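Local coordinates for protein Cj0977 (Campylobacter jejuni, PDB 3BNV) that is a sigma28-regulated, nonflagellar virulence protein with a hot-dog fold whose biochemical function is unknown, at residues L25-E30 against S81-F86; G37-I42 against A74-Q79; K44-S49 against E109-F114; S118-V123 against T138-S143. One frame throughout, in Å; residues are numbered along the deposited sequence.

Contact 1: residues L25-E30 against S81-F86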
loop_
_atom_site.group_PDB
_atom_site.type_symbol
_atom_site.label_atom_id
_atom_site.label_comp_id
_atom_site.label_asym_id
_atom_site.label_seq_id
_atom_site.Cartn_x
_atom_site.Cartn_y
_atom_site.Cartn_z
ATOM N N LEU A 25 5.767 -1.154 -20.701
ATOM C CA LEU A 25 6.018 -1.163 -19.269
ATOM C C LEU A 25 7.119 -2.159 -18.916
ATOM O O LEU A 25 6.994 -3.353 -19.173
ATOM C CB LEU A 25 4.725 -1.488 -18.517
ATOM C CG LEU A 25 4.307 -0.572 -17.371
ATOM C CD1 LEU A 25 5.384 -0.553 -16.360
ATOM C CD2 LEU A 25 4.120 0.827 -17.894
ATOM N N LEU A 26 8.201 -1.656 -18.333
ATOM C CA LEU A 26 9.313 -2.504 -17.900
ATOM C C LEU A 26 9.219 -2.804 -16.409
ATOM O O LEU A 26 9.802 -3.775 -15.930
ATOM C CB LEU A 26 10.671 -1.854 -18.222
ATOM C CG LEU A 26 11.149 -1.783 -19.682
ATOM C CD1 LEU A 26 12.305 -0.810 -19.876
ATOM C CD2 LEU A 26 11.542 -3.157 -20.183
ATOM N N THR A 27 8.481 -1.970 -15.684
ATOM C CA THR A 27 8.426 -2.054 -14.227
ATOM C C THR A 27 7.330 -2.981 -13.736
ATOM O O THR A 27 6.272 -3.054 -14.328
ATOM C CB THR A 27 8.200 -0.653 -13.600
ATOM O OG1 THR A 27 8.398 -0.701 -12.179
ATOM C CG2 THR A 27 6.810 -0.178 -13.874
ATOM N N CYS A 28 7.574 -3.687 -12.646
ATOM C CA CYS A 28 6.538 -4.532 -12.039
ATOM C C CYS A 28 5.796 -5.421 -13.042
ATOM O O CYS A 28 4.565 -5.461 -13.057
ATOM C CB CYS A 28 5.551 -3.665 -11.247
ATOM S SG CYS A 28 6.376 -2.581 -10.024
ATOM N N PRO A 29 6.543 -6.170 -13.858
ATOM C CA PRO A 29 5.900 -6.910 -14.941
ATOM C C PRO A 29 4.895 -7.923 -14.421
ATOM O O PRO A 29 3.998 -8.357 -15.164
ATOM C CB PRO A 29 7.070 -7.647 -15.607
ATOM C CG PRO A 29 8.174 -7.631 -14.584
ATOM C CD PRO A 29 7.996 -6.399 -13.786
ATOM N N GLU A 30 5.039 -8.302 -13.155
ATOM C CA GLU A 30 4.322 -9.463 -12.652
ATOM C C GLU A 30 3.254 -9.066 -11.661
ATOM O O GLU A 30 2.593 -9.915 -11.084
ATOM C CB GLU A 30 5.330 -10.402 -12.003
ATOM C CG GLU A 30 4.852 -11.798 -11.902
ATOM C CD GLU A 30 4.966 -12.540 -13.213
ATOM O OE1 GLU A 30 4.999 -11.882 -14.279
ATOM O OE2 GLU A 30 5.027 -13.784 -13.170
ATOM N N SER A 81 5.882 5.896 -13.988
ATOM C CA SER A 81 6.304 7.206 -14.475
ATOM C C SER A 81 7.796 7.260 -14.759
ATOM O O SER A 81 8.245 8.108 -15.498
ATOM C CB SER A 81 5.963 8.293 -13.461
ATOM O OG SER A 81 6.812 8.202 -12.334
ATOM N N ILE A 82 8.561 6.373 -14.132
ATOM C CA ILE A 82 9.995 6.270 -14.363
ATOM C C ILE A 82 10.284 5.148 -15.350
ATOM O O ILE A 82 11.171 5.251 -16.176
ATOM C CB ILE A 82 10.708 5.910 -13.054
ATOM C CG1 ILE A 82 10.437 7.003 -12.030
ATOM C CG2 ILE A 82 12.227 5.692 -13.298
ATOM C CD1 ILE A 82 10.506 8.382 -12.648
ATOM N N ASN A 83 9.536 4.057 -15.234
ATOM C CA ASN A 83 9.611 2.938 -16.175
ATOM C C ASN A 83 10.993 2.313 -16.364
ATOM O O ASN A 83 11.436 2.087 -17.485
ATOM C CB ASN A 83 9.061 3.313 -17.557
ATOM C CG ASN A 83 8.704 2.085 -18.374
ATOM O OD1 ASN A 83 8.473 1.019 -17.817
ATOM N ND2 ASN A 83 8.647 2.229 -19.681
ATOM N N LYS A 84 11.666 2.028 -15.270
ATOM C CA LYS A 84 12.926 1.317 -15.334
ATOM C C LYS A 84 12.698 -0.148 -15.005
ATOM O O LYS A 84 11.833 -0.487 -14.202
ATOM C CB LYS A 84 13.913 1.916 -14.345
ATOM C CG LYS A 84 14.401 3.287 -14.744
ATOM C CD LYS A 84 15.597 3.215 -15.652
ATOM C CE LYS A 84 15.941 4.559 -16.239
ATOM N NZ LYS A 84 17.110 4.403 -17.147
ATOM N N GLU A 85 13.469 -1.028 -15.622
ATOM C CA GLU A 85 13.249 -2.440 -15.402
ATOM C C GLU A 85 13.519 -2.828 -13.961
ATOM O O GLU A 85 12.829 -3.659 -13.407
ATOM C CB GLU A 85 14.109 -3.285 -16.327
ATOM C CG GLU A 85 13.871 -4.768 -16.142
ATOM C CD GLU A 85 14.541 -5.578 -17.196
ATOM O OE1 GLU A 85 14.163 -6.763 -17.366
ATOM O OE2 GLU A 85 15.448 -5.019 -17.857
ATOM N N PHE A 86 14.536 -2.238 -13.357
ATOM C CA PHE A 86 14.899 -2.576 -11.990
ATOM C C PHE A 86 14.770 -1.367 -11.067
ATOM O O PHE A 86 15.669 -0.545 -10.986
ATOM C CB PHE A 86 16.334 -3.116 -11.926
ATOM C CG PHE A 86 16.618 -4.237 -12.884
ATOM C CD1 PHE A 86 17.596 -4.093 -13.866
ATOM C CD2 PHE A 86 15.943 -5.449 -12.783
ATOM C CE1 PHE A 86 17.888 -5.127 -14.745
ATOM C CE2 PHE A 86 16.217 -6.483 -13.648
ATOM C CZ PHE A 86 17.192 -6.329 -14.639
#
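N83, just past the end of helix 67-82, ties itself to L26 through its side-chain amide. L26 N donates to N83 OD1 at 2.7 Å with an N-H...O angle of 175°, and the donor lies in the carbonyl plane, on a lone pair of OD1. A chi1 of -161° puts N83 CG anti to the backbone N, and the amide beyond it reaches the 25-30 loop. Because ND2 donates to E24 O, both ends of the amide are bonded to loop backbone and its rotation is fixed. Packing is closest around this bond: L25 CA and L26 CB each come within 3.6 Å of N83 OD1, and the buried T27 sets its CB 3.7 Å from K84 O. The solvent side is looser. There the exposed L26 meets E85 with CB to CB at 4.2 Å, L26 CD1 comes 3.9 Å from N83 O, and the extended E85 chain turns its CG over the centre of the F86 ring. N83 is the first residue to leave helical geometry and has positive phi, a conformation common where a helix ends; here it closes the central helix of the hot-dog fold and binds the N-terminal loop to it.

Contact 2: residues G37-I42 against A74-Q79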
loop_
_atom_site.group_PDB
_atom_site.type_symbol
_atom_site.label_atom_id
_atom_site.label_comp_id
_atom_site.label_asym_id
_atom_site.label_seq_id
_atom_site.Cartn_x
_atom_site.Cartn_y
_atom_site.Cartn_z
ATOM N N GLY A 37 -4.297 -1.714 -9.829
ATOM C CA GLY A 37 -4.764 -0.886 -10.921
ATOM C C GLY A 37 -4.063 -1.209 -12.231
ATOM O O GLY A 37 -3.176 -2.076 -12.292
ATOM N N THR A 38 -4.472 -0.500 -13.274
ATOM C CA THR A 38 -3.903 -0.656 -14.600
ATOM C C THR A 38 -3.329 0.654 -15.124
ATOM O O THR A 38 -3.926 1.712 -14.978
ATOM C CB THR A 38 -4.979 -1.085 -15.565
ATOM O OG1 THR A 38 -5.478 -2.358 -15.151
ATOM C CG2 THR A 38 -4.453 -1.160 -16.948
ATOM N N ILE A 39 -2.154 0.583 -15.731
ATOM C CA ILE A 39 -1.530 1.759 -16.313
ATOM C C ILE A 39 -2.172 2.019 -17.660
ATOM O O ILE A 39 -2.318 1.118 -18.472
ATOM C CB ILE A 39 -0.037 1.552 -16.501
ATOM C CG1 ILE A 39 0.575 0.974 -15.232
ATOM C CG2 ILE A 39 0.641 2.860 -16.869
ATOM C CD1 ILE A 39 0.510 1.914 -14.039
ATOM N N ILE A 40 -2.534 3.269 -17.899
ATOM C CA ILE A 40 -3.509 3.636 -18.919
ATOM C C ILE A 40 -2.842 4.616 -19.900
ATOM O O ILE A 40 -3.322 4.853 -21.002
ATOM C CB ILE A 40 -4.710 4.286 -18.150
ATOM C CG1 ILE A 40 -6.024 4.110 -18.816
ATOM C CG2 ILE A 40 -4.579 5.774 -18.004
ATOM C CD1 ILE A 40 -6.935 5.242 -18.360
ATOM N N GLU A 41 -1.718 5.176 -19.468
ATOM C CA GLU A 41 -0.925 6.073 -20.286
ATOM C C GLU A 41 0.447 6.274 -19.655
ATOM O O GLU A 41 0.586 6.329 -18.420
ATOM C CB GLU A 41 -1.633 7.407 -20.469
ATOM C CG GLU A 41 -0.757 8.478 -21.036
ATOM C CD GLU A 41 -1.537 9.696 -21.499
ATOM O OE1 GLU A 41 -0.913 10.528 -22.206
ATOM O OE2 GLU A 41 -2.756 9.819 -21.175
ATOM N N ILE A 42 1.470 6.334 -20.501
ATOM C CA ILE A 42 2.811 6.636 -20.008
ATOM C C ILE A 42 3.576 7.469 -20.997
ATOM O O ILE A 42 3.240 7.524 -22.156
ATOM C CB ILE A 42 3.654 5.406 -19.634
ATOM C CG1 ILE A 42 4.284 4.784 -20.863
ATOM C CG2 ILE A 42 2.836 4.376 -18.903
ATOM C CD1 ILE A 42 5.283 3.716 -20.472
ATOM N N ALA A 74 -0.933 4.068 -6.116
ATOM C CA ALA A 74 0.008 5.172 -6.234
ATOM C C ALA A 74 1.447 4.667 -6.415
ATOM O O ALA A 74 2.241 5.215 -7.193
ATOM C CB ALA A 74 -0.096 6.048 -5.034
ATOM N N ASN A 75 1.769 3.620 -5.687
ATOM C CA ASN A 75 3.058 2.989 -5.753
ATOM C C ASN A 75 3.312 2.477 -7.183
ATOM O O ASN A 75 4.390 2.654 -7.771
ATOM C CB ASN A 75 3.069 1.885 -4.700
ATOM C CG ASN A 75 4.389 1.166 -4.588
ATOM O OD1 ASN A 75 5.294 1.313 -5.427
ATOM N ND2 ASN A 75 4.497 0.342 -3.561
ATOM N N TYR A 76 2.301 1.875 -7.771
ATOM C CA TYR A 76 2.436 1.341 -9.117
ATOM C C TYR A 76 2.603 2.463 -10.157
ATOM O O TYR A 76 3.572 2.478 -10.909
ATOM C CB TYR A 76 1.267 0.403 -9.381
ATOM C CG TYR A 76 1.253 -0.353 -10.678
ATOM C CD1 TYR A 76 0.064 -0.592 -11.325
ATOM C CD2 TYR A 76 2.397 -0.862 -11.229
ATOM C CE1 TYR A 76 0.019 -1.304 -12.506
ATOM C CE2 TYR A 76 2.362 -1.574 -12.431
ATOM C CZ TYR A 76 1.172 -1.789 -13.060
ATOM O OH TYR A 76 1.108 -2.494 -14.243
ATOM N N VAL A 77 1.693 3.419 -10.196
ATOM C CA VAL A 77 1.802 4.491 -11.183
ATOM C C VAL A 77 3.068 5.377 -10.979
ATOM O O VAL A 77 3.643 5.879 -11.940
ATOM C CB VAL A 77 0.512 5.329 -11.303
ATOM C CG1 VAL A 77 0.406 6.335 -10.191
ATOM C CG2 VAL A 77 0.496 6.055 -12.581
ATOM N N ALA A 78 3.526 5.557 -9.747
ATOM C CA ALA A 78 4.818 6.232 -9.546
ATOM C C ALA A 78 5.936 5.501 -10.268
ATOM O O ALA A 78 6.737 6.106 -10.981
ATOM C CB ALA A 78 5.173 6.326 -8.075
ATOM N N GLN A 79 6.024 4.193 -10.068
ATOM C CA GLN A 79 7.061 3.451 -10.750
ATOM C C GLN A 79 6.859 3.478 -12.246
ATOM O O GLN A 79 7.819 3.548 -12.983
ATOM C CB GLN A 79 7.152 2.019 -10.253
ATOM C CG GLN A 79 7.558 1.899 -8.796
ATOM C CD GLN A 79 8.103 0.536 -8.492
ATOM O OE1 GLN A 79 9.181 0.189 -8.952
ATOM N NE2 GLN A 79 7.363 -0.259 -7.742
HETATM O O HOH W 1 -0.640 -1.741 -16.044
#
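The Y76 ring receives I39 on one face and backbone at its edge. I39 CD1 stands 3.6 Å above the ring plane, displaced toward the rim but only 18° off the normal at the centroid, which makes a CH-pi contact. I39 CG1 continues the contact toward the phenol end, 3.6 Å from Y76 CZ. At the edge, near the ring plane, G37 O lies 3.3 Å from Y76 CE1; T38 CA, also near the plane, is 4.5 Å from Y76 CE1. A chi1 of -175° sets Y76 CG anti to the backbone N; the ring beyond it meets G37 and I39. A water links the two segments at the polar end: it accepts from I39 N at 2.8 Å and is hydrogen-bonded to Y76 OH at 2.6 Å. The hydroxyl and a strand amide are thus satisfied together inside a buried contact. I39 CD1 also reaches V77, 4.4 Å from its CB, so one isoleucine bridges two successive helix residues. L31, T33 and A36 add packing around the tyrosine, as does F66 of the second subunit. The short axes approach to 9.0 Å at 42°, and only the start of the strand meets the helix, ahead of the classic beta bulge that I40 and E41 form opposite K48. A long helix packed against the concave face of an antiparallel sheet is the defining feature of the hot-dog fold.

Contact 3: residues K44-S49 against E109-F114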
loop_
_atom_site.group_PDB
_atom_site.type_symbol
_atom_site.label_atom_id
_atom_site.label_comp_id
_atom_site.label_asym_id
_atom_site.label_seq_id
_atom_site.Cartn_x
_atom_site.Cartn_y
_atom_site.Cartn_z
ATOM N N LYS A 44 7.575 10.067 -20.960
ATOM C CA LYS A 44 8.725 10.491 -20.182
ATOM C C LYS A 44 8.272 11.165 -18.876
ATOM O O LYS A 44 7.554 12.179 -18.916
ATOM C CB LYS A 44 9.549 11.476 -21.003
ATOM C CG LYS A 44 10.766 11.980 -20.291
ATOM C CD LYS A 44 11.712 10.847 -20.010
ATOM C CE LYS A 44 13.155 11.317 -20.060
ATOM N NZ LYS A 44 13.570 11.947 -18.776
ATOM N N ASN A 45 8.673 10.613 -17.730
ATOM C CA ASN A 45 8.405 11.269 -16.447
ATOM C C ASN A 45 6.937 11.351 -16.104
ATOM O O ASN A 45 6.530 12.185 -15.291
ATOM C CB ASN A 45 8.993 12.685 -16.407
ATOM C CG ASN A 45 10.491 12.692 -16.091
ATOM O OD1 ASN A 45 11.012 11.770 -15.452
ATOM N ND2 ASN A 45 11.183 13.729 -16.539
ATOM N N TYR A 46 6.130 10.493 -16.714
ATOM C CA TYR A 46 4.692 10.638 -16.600
ATOM C C TYR A 46 3.967 9.300 -16.720
ATOM O O TYR A 46 4.343 8.444 -17.529
ATOM C CB TYR A 46 4.179 11.611 -17.664
ATOM C CG TYR A 46 2.669 11.651 -17.717
ATOM C CD1 TYR A 46 1.955 10.869 -18.629
ATOM C CD2 TYR A 46 1.956 12.437 -16.827
ATOM C CE1 TYR A 46 0.581 10.902 -18.664
ATOM C CE2 TYR A 46 0.590 12.465 -16.843
ATOM C CZ TYR A 46 -0.102 11.704 -17.759
ATOM O OH TYR A 46 -1.485 11.759 -17.745
ATOM N N ALA A 47 2.916 9.128 -15.921
ATOM C CA ALA A 47 2.043 7.963 -16.054
ATOM C C ALA A 47 0.640 8.220 -15.509
ATOM O O ALA A 47 0.448 9.006 -14.576
ATOM C CB ALA A 47 2.655 6.759 -15.380
ATOM N N LYS A 48 -0.339 7.549 -16.096
ATOM C CA LYS A 48 -1.735 7.674 -15.666
ATOM C C LYS A 48 -2.305 6.285 -15.401
ATOM O O LYS A 48 -2.071 5.363 -16.180
ATOM C CB LYS A 48 -2.547 8.359 -16.756
ATOM C CG LYS A 48 -3.738 9.163 -16.258
ATOM C CD LYS A 48 -4.555 9.764 -17.426
ATOM C CE LYS A 48 -5.626 10.774 -16.931
ATOM N NZ LYS A 48 -6.011 11.844 -17.952
ATOM N N SER A 49 -3.023 6.106 -14.302
ATOM C CA SER A 49 -3.578 4.774 -14.025
ATOM C C SER A 49 -4.990 4.822 -13.492
ATOM O O SER A 49 -5.497 5.882 -13.145
ATOM C CB SER A 49 -2.666 3.978 -13.090
ATOM O OG SER A 49 -2.836 4.363 -11.745
ATOM N N GLU A 109 -2.692 10.182 -11.431
ATOM C CA GLU A 109 -1.672 10.725 -12.322
ATOM C C GLU A 109 -0.376 10.875 -11.558
ATOM O O GLU A 109 -0.384 11.290 -10.398
ATOM C CB GLU A 109 -2.057 12.083 -12.888
ATOM C CG GLU A 109 -3.259 12.046 -13.745
ATOM C CD GLU A 109 -3.597 13.403 -14.317
ATOM O OE1 GLU A 109 -4.814 13.699 -14.439
ATOM O OE2 GLU A 109 -2.664 14.173 -14.653
ATOM N N ALA A 110 0.731 10.555 -12.212
ATOM C CA ALA A 110 2.058 10.650 -11.590
ATOM C C ALA A 110 2.999 11.481 -12.436
ATOM O O ALA A 110 3.063 11.302 -13.650
ATOM C CB ALA A 110 2.638 9.249 -11.385
ATOM N N HIS A 111 3.729 12.390 -11.806
ATOM C CA HIS A 111 4.688 13.236 -12.522
ATOM C C HIS A 111 5.989 13.195 -11.760
ATOM O O HIS A 111 6.016 13.498 -10.558
ATOM C CB HIS A 111 4.209 14.665 -12.572
ATOM C CG HIS A 111 2.904 14.850 -13.269
ATOM N ND1 HIS A 111 2.817 15.214 -14.597
ATOM C CD2 HIS A 111 1.632 14.761 -12.816
ATOM C CE1 HIS A 111 1.544 15.318 -14.940
ATOM N NE2 HIS A 111 0.805 15.066 -13.871
ATOM N N ALA A 112 7.052 12.780 -12.449
ATOM C CA ALA A 112 8.373 12.646 -11.854
ATOM C C ALA A 112 9.101 13.963 -11.977
ATOM O O ALA A 112 9.122 14.545 -13.038
ATOM C CB ALA A 112 9.145 11.565 -12.565
ATOM N N LEU A 113 9.705 14.436 -10.894
ATOM C CA LEU A 113 10.486 15.662 -10.942
ATOM C C LEU A 113 11.713 15.420 -11.800
ATOM O O LEU A 113 12.410 14.417 -11.626
ATOM C CB LEU A 113 10.905 16.100 -9.545
ATOM C CG LEU A 113 9.760 16.727 -8.755
ATOM C CD1 LEU A 113 10.187 17.146 -7.324
ATOM C CD2 LEU A 113 9.132 17.920 -9.553
ATOM N N PHE A 114 11.952 16.346 -12.725
ATOM C CA PHE A 114 12.974 16.244 -13.745
ATOM C C PHE A 114 14.346 15.988 -13.142
ATOM O O PHE A 114 14.744 16.651 -12.182
ATOM C CB PHE A 114 12.971 17.542 -14.560
ATOM C CG PHE A 114 13.966 17.587 -15.680
ATOM C CD1 PHE A 114 15.231 18.123 -15.481
ATOM C CD2 PHE A 114 13.624 17.147 -16.951
ATOM C CE1 PHE A 114 16.146 18.202 -16.528
ATOM C CE2 PHE A 114 14.544 17.225 -18.005
ATOM C CZ PHE A 114 15.799 17.749 -17.783
#
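A47 O takes the shortest bond between these strands, from A110 N at 2.8 Å; E109 CA approaches the same oxygen in a CA-H...O contact. A47 N returns a bond to A110 O at 3.1 Å, closing the hydrogen-bonded pair A47-A110. Farther on, A112 N donates to N45 O at 3.0 Å. The strand axes run antiparallel, at 167° and 4.8 Å apart. On the face bearing Y46, K48, E109 and H111, the side chains of Y46 and H111 lie side by side, pointing the same way, their ring planes oblique at 56°. H111 CE1 comes 3.5 Å from Y46 CD2, at the tyrosine edge. K48 and E109 also run alongside each other, touching by CG to CG at 3.9 Å, while K48 NZ remains 4.1 Å from E109 OE1, beyond a salt bridge. The other face carries the small A47 and A110, and A47 packs on V77 and A80 of helix 67-82. At the strand end the N45 side chain covers A112, with OD1 3.4 Å from A112 CB, and OD1 accepts from R121 NH2. The chemistry therefore divides by face: backbone bonds hold the pair, alanines admit the helix closely, and on the polar face the lysine and glutamate probably attract each other only weakly.

Contact 4: residues S118-V123 against T138-S143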
loop_
_atom_site.group_PDB
_atom_site.type_symbol
_atom_site.label_atom_id
_atom_site.label_comp_id
_atom_site.label_asym_id
_atom_site.label_seq_id
_atom_site.Cartn_x
_atom_site.Cartn_y
_atom_site.Cartn_z
ATOM N N SER A 118 20.480 11.541 -11.523
ATOM C CA SER A 118 20.376 10.644 -10.394
ATOM C C SER A 118 19.455 9.433 -10.647
ATOM O O SER A 118 18.473 9.528 -11.371
ATOM C CB SER A 118 19.949 11.443 -9.146
ATOM O OG SER A 118 19.604 10.576 -8.065
ATOM N N LYS A 119 19.795 8.294 -10.053
ATOM C CA LYS A 119 18.918 7.108 -10.032
ATOM C C LYS A 119 17.787 7.204 -8.991
ATOM O O LYS A 119 16.858 6.396 -9.003
ATOM C CB LYS A 119 19.739 5.834 -9.789
ATOM C CG LYS A 119 20.711 5.496 -10.897
ATOM C CD LYS A 119 21.606 4.363 -10.461
ATOM C CE LYS A 119 22.624 4.022 -11.552
ATOM N NZ LYS A 119 21.934 3.518 -12.769
ATOM N N LYS A 120 17.889 8.190 -8.097
ATOM C CA LYS A 120 16.854 8.469 -7.106
ATOM C C LYS A 120 15.951 9.609 -7.608
ATOM O O LYS A 120 16.426 10.722 -7.893
ATOM C CB LYS A 120 17.507 8.788 -5.755
ATOM C CG LYS A 120 16.558 9.300 -4.666
ATOM C CD LYS A 120 17.337 9.815 -3.441
ATOM C CE LYS A 120 16.376 10.440 -2.423
ATOM N NZ LYS A 120 16.804 10.320 -0.967
ATOM N N ARG A 121 14.660 9.310 -7.728
ATOM C CA ARG A 121 13.667 10.214 -8.300
ATOM C C ARG A 121 12.497 10.446 -7.354
ATOM O O ARG A 121 12.025 9.500 -6.687
ATOM C CB ARG A 121 13.088 9.592 -9.564
ATOM C CG ARG A 121 14.073 8.931 -10.469
ATOM C CD ARG A 121 14.885 9.968 -11.240
ATOM N NE ARG A 121 14.038 11.035 -11.744
ATOM C CZ ARG A 121 13.544 11.083 -12.977
ATOM N NH1 ARG A 121 13.812 10.130 -13.851
ATOM N NH2 ARG A 121 12.788 12.102 -13.344
ATOM N N ASP A 122 12.009 11.690 -7.326
ATOM C CA ASP A 122 10.797 12.045 -6.553
ATOM C C ASP A 122 9.601 12.106 -7.500
ATOM O O ASP A 122 9.658 12.744 -8.536
ATOM C CB ASP A 122 10.987 13.403 -5.838
ATOM C CG ASP A 122 12.214 13.421 -4.921
ATOM O OD1 ASP A 122 12.591 12.344 -4.404
ATOM O OD2 ASP A 122 12.815 14.507 -4.709
ATOM N N VAL A 123 8.518 11.449 -7.138
ATOM C CA VAL A 123 7.345 11.394 -7.997
ATOM C C VAL A 123 6.112 11.914 -7.272
ATOM O O VAL A 123 5.803 11.492 -6.161
ATOM C CB VAL A 123 7.098 9.952 -8.455
ATOM C CG1 VAL A 123 5.823 9.865 -9.322
ATOM C CG2 VAL A 123 8.318 9.423 -9.198
ATOM N N THR A 138 3.945 12.000 -2.373
ATOM C CA THR A 138 5.247 11.973 -3.006
ATOM C C THR A 138 5.893 10.630 -2.754
ATOM O O THR A 138 5.987 10.180 -1.605
ATOM C CB THR A 138 6.192 13.008 -2.420
ATOM O OG1 THR A 138 5.648 14.325 -2.578
ATOM C CG2 THR A 138 7.487 12.939 -3.163
ATOM N N ILE A 139 6.390 10.012 -3.815
ATOM C CA ILE A 139 7.016 8.706 -3.686
ATOM C C ILE A 139 8.428 8.713 -4.249
ATOM O O ILE A 139 8.664 9.194 -5.346
ATOM C CB ILE A 139 6.159 7.659 -4.386
ATOM C CG1 ILE A 139 4.839 7.512 -3.626
ATOM C CG2 ILE A 139 6.864 6.354 -4.444
ATOM C CD1 ILE A 139 3.989 6.416 -4.157
ATOM N N GLN A 140 9.372 8.184 -3.495
ATOM C CA GLN A 140 10.754 8.191 -3.926
ATOM C C GLN A 140 11.112 6.853 -4.560
ATOM O O GLN A 140 11.082 5.835 -3.905
ATOM C CB GLN A 140 11.661 8.502 -2.738
ATOM C CG GLN A 140 11.561 9.927 -2.193
ATOM C CD GLN A 140 12.580 10.178 -1.072
ATOM O OE1 GLN A 140 12.675 9.389 -0.114
ATOM N NE2 GLN A 140 13.362 11.271 -1.192
ATOM N N VAL A 141 11.430 6.877 -5.853
ATOM C CA VAL A 141 11.783 5.686 -6.617
ATOM C C VAL A 141 13.286 5.662 -6.864
ATOM O O VAL A 141 13.855 6.654 -7.221
ATOM C CB VAL A 141 11.116 5.674 -8.008
ATOM C CG1 VAL A 141 11.395 4.352 -8.706
ATOM C CG2 VAL A 141 9.600 5.941 -7.931
ATOM N N VAL A 142 13.929 4.520 -6.665
ATOM C CA VAL A 142 15.336 4.371 -7.009
ATOM C C VAL A 142 15.489 3.209 -7.977
ATOM O O VAL A 142 14.784 2.189 -7.854
ATOM C CB VAL A 142 16.226 4.077 -5.780
ATOM C CG1 VAL A 142 17.590 3.718 -6.234
ATOM C CG2 VAL A 142 16.297 5.282 -4.845
ATOM N N SER A 143 16.406 3.347 -8.935
ATOM C CA SER A 143 16.623 2.267 -9.895
ATOM C C SER A 143 18.055 1.766 -9.910
ATOM O O SER A 143 18.987 2.424 -9.433
ATOM C CB SER A 143 16.148 2.645 -11.301
ATOM O OG SER A 143 16.770 3.824 -11.766
#
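D122 and Q140 each place CG beside their own backbone N and anti to the carbonyl carbon (chi1 -57° and -69°), a matching start for two side chains on the same face of the sheet. The side chains lie side by side, pointing the same way. Their carboxylate and amide planes are 27° apart, and Q140 NE2 donates to D122 OD1 in a weak bond of 3.5 Å. K120, paired with V142, packs CB 3.8 Å from V142 CG2 and crosses obliquely to Q140, with K120 CE 3.4 Å from Q140 NE2. These residues make one face of the pair. On the other, V123 and V141 meet through their CG2 methyls at 3.9 Å, and A78 and S81 of helix 67-82 pack on V123. R121 also starts on this face, but its chain bends away, and NH2 finds its partners in N45 and L113. The backbone ladder is regular. R121 and V141 exchange two bonds of 2.8 Å, from R121 N to V141 O and from V141 N to R121 O, and V123 and I139 form the next reciprocal pair. Near the opening end S143 N bonds to K119 O at 3.1 Å, while the K119 side chain carries its amine to a salt bridge with D145. S118 OG accepts from K120 N at 2.9 Å in an ST turn that leads the chain into the strand. Together these features describe the open end of the antiparallel beta hairpin 120-129/132-143, whose V123 and I139 pack on the central helix of the hot-dog fold.

How the contacts relate
Helix 67-82 and the sheet around it tie the four contacts together. Contact 1 lies at the helix end and contact 2 on its body, their centres about 10 Å apart; C28 SG and Q79 NE2 approach to 3.4 Å between them. Contacts 2 and 3, with centres about 9 Å apart, share neighbouring strands, probably joined by I40 N to K48 O at 2.7 Å. Contacts 3 and 4 meet where L113 N probably bonds D122 O at 2.9 Å. The centres of contacts 2 and 4 are about 14 Å apart, yet I139 and V123 pack on A78. Contacts 1 and 2 also touch the second subunit, whereas contacts 3 and 4 do not.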